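Local coordinates for protein response regulator ChrA (Corynebacterium diphtheriae, PDB 4YN8) that acts as the response regulator of a haem-sensing two-component system, with a receiver domain joined to a LuxR-type helix-turn-helix domain that probably binds DNA, at residues 53-56 with 62-65. The protein carries 1 engineered substitution. Numbering follows the deposited sequence. Where two conformers were deposited one is given.
Sequences TDIQ and GITL. With MG (magnesium ion), chain F; SO4 (sulfate ion), chain B.
The carbonyl oxygen of D54 is gripped twice. The hydroxyl OG1 of T53 donates to it in the carbonyl plane at 2.9 Å, and CA of G62 sends in a C-H...O contact at 3.3 Å. With chi1 at -172°, OG1 of T53 lies opposite its own backbone N and can reach the carbonyl that follows; it also lies 3.9 Å from CD2 of L65, the two side chains running alongside each other and pointing opposite ways. One residue on, I55 O takes the amide of G62 on a lone pair, 3.0 Å from N to O and almost straight at 178°, tying the first turn of the helix to the loop. Lacking a side chain, G62 lets the backbones come to 4.3 Å between the CA atoms of I55 and G62. Beside this bond CG2 of I55 meets CD1 of I63 at 3.8 Å. The other side of the loop is the active-site pocket of a CheY-like receiver: D54 OD1 binds magnesium along with D12 and H14 and also accepts a hydrogen bond from K103, while the amides of I55 and Q56, with T81, T85 and K103, hold a sulfate, probably from the crystallisation liquor, where a phosphoryl group would be expected. The contact thus joins the end of strand 50-53 to the start of helix 62-72, with T53 packed on strands 6-11 and 77-81 and I63 on helix 89-94.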
ATOM      1  N   THR A  53      -8.084  -1.494  13.219  1.00  8.69           N
ATOM      2  CA  THR A  53      -7.833  -2.630  12.325  1.00  9.36           C
ATOM      3  C   THR A  53      -6.446  -2.579  11.681  1.00  9.80           C
ATOM      4  O   THR A  53      -5.932  -1.523  11.506  1.00 10.75           O
ATOM      5  CB  THR A  53      -8.895  -2.721  11.190  1.00  9.93           C
ATOM      6  OG1 THR A  53      -8.720  -3.970  10.443  1.00 11.20           O
ATOM      7  CG2 THR A  53      -8.836  -1.603  10.224  1.00 11.08           C
ATOM      8  N   ASP A  54      -5.908  -3.795  11.517  1.00 10.39           N
ATOM      9  CA  ASP A  54      -4.825  -4.243  10.634  0.52 12.13           C
ATOM     10  C   ASP A  54      -5.146  -4.043   9.157  1.00 11.47           C
ATOM     11  O   ASP A  54      -6.323  -3.932   8.791  1.00  9.89           O
ATOM     12  CB  ASP A  54      -4.873  -5.829  10.878  0.52 12.43           C
ATOM     13  CG  ASP A  54      -3.649  -6.513  10.613  0.52 15.21           C
ATOM     14  OD1 ASP A  54      -2.627  -6.338  11.365  0.52 19.88           O
ATOM     15  OD2 ASP A  54      -3.694  -7.351   9.699  0.52 15.60           O
ATOM     16  N   ILE A  55      -4.134  -4.099   8.265  1.00 10.76           N
ATOM     17  CA  ILE A  55      -4.393  -4.138   6.841  1.00 11.51           C
ATOM     18  C   ILE A  55      -4.489  -5.586   6.310  1.00 13.22           C
ATOM     19  O   ILE A  55      -5.523  -5.983   5.756  1.00 14.65           O
ATOM     20  CB  ILE A  55      -3.309  -3.380   6.028  1.00 11.50           C
ATOM     21  CG1 ILE A  55      -3.125  -1.969   6.544  1.00 12.17           C
ATOM     22  CG2 ILE A  55      -3.600  -3.488   4.551  1.00 11.88           C
ATOM     23  CD1 ILE A  55      -1.951  -1.253   5.899  1.00 13.06           C
ATOM     24  N   GLN A  56      -3.441  -6.379   6.517  1.00 14.66           N
ATOM     25  CA  GLN A  56      -3.276  -7.718   5.924  0.50 15.37           C
ATOM     26  C   GLN A  56      -4.095  -8.784   6.594  1.00 15.40           C
ATOM     27  O   GLN A  56      -3.678  -9.279   7.590  1.00 14.66           O
ATOM     28  CB  GLN A  56      -1.812  -8.151   6.120  0.50 16.28           C
ATOM     29  CG  GLN A  56      -0.821  -7.194   5.540  0.50 17.01           C
ATOM     30  CD  GLN A  56       0.573  -7.781   5.524  0.50 16.88           C
ATOM     31  OE1 GLN A  56       1.436  -7.458   6.375  0.50 15.40           O
ATOM     32  NE2 GLN A  56       0.784  -8.681   4.581  0.50 17.23           N
ATOM     33  N   GLY A  62      -8.337  -4.991   5.778  1.00  9.36           N
ATOM     34  CA  GLY A  62      -8.637  -3.731   6.456  1.00  9.42           C
ATOM     35  C   GLY A  62      -8.964  -2.627   5.447  1.00  9.84           C
ATOM     36  O   GLY A  62      -9.683  -1.662   5.788  1.00 10.63           O
ATOM     37  N   ILE A  63      -8.426  -2.711   4.226  1.00  9.46           N
ATOM     38  CA  ILE A  63      -8.761  -1.728   3.173  1.00 10.04           C
ATOM     39  C   ILE A  63     -10.253  -1.855   2.763  1.00 10.65           C
ATOM     40  O   ILE A  63     -11.024  -0.879   2.762  1.00 11.07           O
ATOM     41  CB  ILE A  63      -7.853  -1.944   1.970  1.00 11.72           C
ATOM     42  CG1 ILE A  63      -6.407  -1.720   2.377  1.00 12.44           C
ATOM     43  CG2 ILE A  63      -8.225  -1.030   0.799  1.00 12.87           C
ATOM     44  CD1 ILE A  63      -5.431  -2.394   1.436  1.00 13.14           C
ATOM     45  N   THR A  64     -10.688  -3.104   2.497  1.00 10.25           N
ATOM     46  CA  THR A  64     -12.053  -3.360   2.116  1.00 11.09           C
ATOM     47  C   THR A  64     -12.979  -3.018   3.279  1.00 10.46           C
ATOM     48  O   THR A  64     -14.068  -2.429   3.077  1.00 10.54           O
ATOM     49  CB  THR A  64     -12.229  -4.834   1.723  1.00 12.67           C
ATOM     50  OG1 THR A  64     -11.328  -5.076   0.646  1.00 13.71           O
ATOM     51  CG2 THR A  64     -13.664  -5.125   1.326  1.00 13.85           C
ATOM     52  N   LEU A  65     -12.581  -3.382   4.491  1.00  9.22           N
ATOM     53  CA  LEU A  65     -13.378  -3.054   5.671  1.00  9.97           C
ATOM     54  C   LEU A  65     -13.587  -1.541   5.865  1.00  9.28           C
ATOM     55  O   LEU A  65     -14.693  -1.053   6.195  1.00  8.22           O
ATOM     56  CB  LEU A  65     -12.728  -3.637   6.948  1.00 11.56           C
ATOM     57  CG  LEU A  65     -13.379  -3.215   8.248  1.00 15.29           C
ATOM     58  CD1 LEU A  65     -14.790  -3.811   8.257  1.00 15.97           C
ATOM     59  CD2 LEU A  65     -12.507  -3.665   9.434  1.00 17.59           C
TER
HETATM   60 MG    MG F 204      -1.991  -8.523  11.580  1.00 18.98          MG
HETATM   61  S   SO4 B 200      -0.248  -4.783   8.573  0.89 25.27           S
HETATM   62  O1  SO4 B 200       0.697  -4.711   9.702  0.89 23.34           O
HETATM   63  O2  SO4 B 200       0.506  -4.954   7.330  0.89 34.22           O
HETATM   64  O3  SO4 B 200      -1.252  -5.875   8.599  0.89 27.99           O
HETATM   65  O4  SO4 B 200      -1.054  -3.482   8.483  0.89 27.38           O
HETATM   66  O   HOH W   1      -0.781  -8.006  10.079  1.00 17.47           O
HETATM   67  O   HOH W   2      -3.849  -8.801  10.447  0.50  5.31           O
HETATM   68  O   HOH W   3      -0.805  -8.226  13.235  1.00 18.37           O